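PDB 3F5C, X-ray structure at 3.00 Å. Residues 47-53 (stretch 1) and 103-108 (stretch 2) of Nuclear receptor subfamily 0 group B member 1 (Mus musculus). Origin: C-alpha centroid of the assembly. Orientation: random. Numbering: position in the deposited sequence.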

# COMPACT_ATOMS: atom_id res chain seq x y z
N LYS B 47 18.88 -19.56 38.66
CA LYS B 47 20.22 -19.44 38.08
C LYS B 47 20.22 -18.81 36.68
O LYS B 47 19.21 -18.29 36.24
CB LYS B 47 20.95 -20.79 38.09
CG LYS B 47 21.71 -21.08 39.37
CD LYS B 47 20.87 -20.80 40.62
CE LYS B 47 21.71 -20.99 41.89
NZ LYS B 47 21.02 -20.53 43.13
N ASP B 48 21.36 -18.86 35.98
CA ASP B 48 21.52 -18.08 34.76
C ASP B 48 21.66 -18.92 33.51
O ASP B 48 20.99 -18.68 32.53
CB ASP B 48 22.75 -17.13 34.83
CG ASP B 48 23.13 -16.76 36.21
OD1 ASP B 48 22.24 -16.51 37.03
OD2 ASP B 48 24.34 -16.68 36.44
N PRO B 49 22.64 -19.82 33.49
CA PRO B 49 23.19 -20.33 32.23
C PRO B 49 22.18 -20.94 31.24
O PRO B 49 21.98 -20.39 30.17
CB PRO B 49 24.21 -21.37 32.70
CG PRO B 49 24.69 -20.82 33.99
CD PRO B 49 23.48 -20.20 34.64
N GLN B 50 21.60 -22.08 31.57
CA GLN B 50 20.88 -22.83 30.56
C GLN B 50 19.63 -22.09 30.19
O GLN B 50 19.29 -21.98 29.01
CB GLN B 50 20.53 -24.22 31.07
CG GLN B 50 20.08 -24.22 32.50
CD GLN B 50 21.20 -23.93 33.45
OE1 GLN B 50 21.08 -23.09 34.34
NE2 GLN B 50 22.33 -24.60 33.24
N VAL B 51 18.95 -21.55 31.20
CA VAL B 51 17.66 -20.91 30.96
C VAL B 51 17.75 -19.62 30.17
O VAL B 51 17.03 -19.43 29.19
CB VAL B 51 16.91 -20.64 32.25
CG1 VAL B 51 15.81 -19.67 31.97
CG2 VAL B 51 16.36 -21.91 32.77
N VAL B 52 18.63 -18.70 30.58
CA VAL B 52 18.75 -17.45 29.84
C VAL B 52 19.23 -17.71 28.43
O VAL B 52 18.72 -17.11 27.48
CB VAL B 52 19.66 -16.41 30.53
CG1 VAL B 52 19.21 -16.20 31.96
CG2 VAL B 52 21.10 -16.82 30.46
N CYS B 53 20.19 -18.62 28.28
CA CYS B 53 20.73 -18.93 26.97
C CYS B 53 19.64 -19.47 26.09
O CYS B 53 19.65 -19.23 24.88
CB CYS B 53 21.84 -19.95 27.09
SG CYS B 53 23.36 -19.24 27.66
N HIS B 103 15.06 -10.43 31.99
CA HIS B 103 15.66 -10.15 33.29
C HIS B 103 16.69 -11.23 33.54
O HIS B 103 16.36 -12.33 33.94
CB HIS B 103 14.61 -10.12 34.41
CG HIS B 103 13.54 -9.09 34.19
ND1 HIS B 103 12.30 -9.40 33.68
CD2 HIS B 103 13.54 -7.75 34.38
CE1 HIS B 103 11.57 -8.29 33.58
NE2 HIS B 103 12.31 -7.28 34.00
N PHE B 104 17.93 -10.91 33.23
CA PHE B 104 19.01 -11.80 33.57
C PHE B 104 20.03 -11.10 34.48
O PHE B 104 20.14 -9.87 34.48
CB PHE B 104 19.69 -12.32 32.32
CG PHE B 104 20.76 -11.41 31.79
CD1 PHE B 104 22.10 -11.61 32.13
CD2 PHE B 104 20.43 -10.34 30.96
CE1 PHE B 104 23.10 -10.76 31.64
CE2 PHE B 104 21.42 -9.49 30.47
CZ PHE B 104 22.76 -9.70 30.82
N GLU B 105 20.76 -11.90 35.26
CA GLU B 105 21.86 -11.43 36.09
C GLU B 105 22.86 -12.56 36.20
O GLU B 105 22.51 -13.67 36.60
CB GLU B 105 21.36 -10.95 37.47
CG GLU B 105 20.30 -11.85 38.14
CD GLU B 105 20.89 -12.86 39.13
OE1 GLU B 105 22.02 -12.64 39.60
OE2 GLU B 105 20.21 -13.86 39.44
N MET B 106 24.11 -12.31 35.82
CA MET B 106 25.10 -13.38 35.84
C MET B 106 26.18 -13.00 36.82
O MET B 106 27.03 -12.19 36.49
CB MET B 106 25.71 -13.63 34.44
CG MET B 106 25.82 -15.13 34.04
SD MET B 106 27.17 -16.07 34.82
CE MET B 106 26.68 -17.73 34.38
N MET B 107 26.13 -13.58 38.03
CA MET B 107 27.19 -13.44 39.03
C MET B 107 28.41 -14.22 38.59
O MET B 107 28.31 -15.15 37.78
CB MET B 107 26.73 -13.94 40.41
CG MET B 107 27.08 -15.39 40.71
SD MET B 107 26.21 -16.57 39.65
CE MET B 107 27.12 -18.08 39.97
N GLU B 108 29.58 -13.86 39.11
CA GLU B 108 30.80 -14.52 38.69
C GLU B 108 31.61 -14.97 39.91
O GLU B 108 32.82 -14.79 39.96
CB GLU B 108 31.61 -13.63 37.71
CG GLU B 108 32.08 -14.37 36.43
CD GLU B 108 30.90 -14.95 35.61
OE1 GLU B 108 29.89 -14.25 35.46
OE2 GLU B 108 30.95 -16.09 35.11

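Asp-48, a buried residue of the first stretch, turns toward the second, yet forms no hydrogen bond across to it. Its OD1 stands 2.9 Å from the backbone O of Glu-105, a separation typical of a hydrogen bond, but both atoms are acceptors when the acid is ionised. OD1 of Asp-48 also lies 4.1 Å from OE2 of Glu-105, so two like charges approach one another and no basic group of either stretch is close enough to balance them. The case illustrates a general caution: a short oxygen–oxygen distance is not in itself a bond, and at 3.00 Å resolution such a pair is best read as proximity.

The backbone arrangement explains why Asp-48 is so central. It directly precedes a helix that begins at Pro-49 and continues beyond Cys-53, while residues 103-108 form an irregular segment alongside. The CA atoms of Asp-48 and Met-106 are 6.0 Å apart, and those of Val-52 and Phe-104 are 6.8 Å apart. Val-52 follows Asp-48 by four residues, about one helical turn, and both direct CB toward the second stretch. Gln-50 and Val-51 lie out of reach of it.

The remaining contacts are nonpolar or merely close. OD2 of Asp-48 sits 3.2 Å from CG of Met-106 and 3.7 Å from SD of Met-107, so flexible thioether chains help to cover the acid. Met-106 leaves its backbone sideways, but its end comes nearer, and its CE packs 3.7 Å from CG of the Pro-49 ring. One turn along, CG1 of Val-52 meets CB of Phe-104 at 3.9 Å; the aromatic ring leads away, leaving the base of the side chain to make this contact. Together the stretches bury a modest 262 Å², with two apolar side-chain contacts and no hydrogen bond across them.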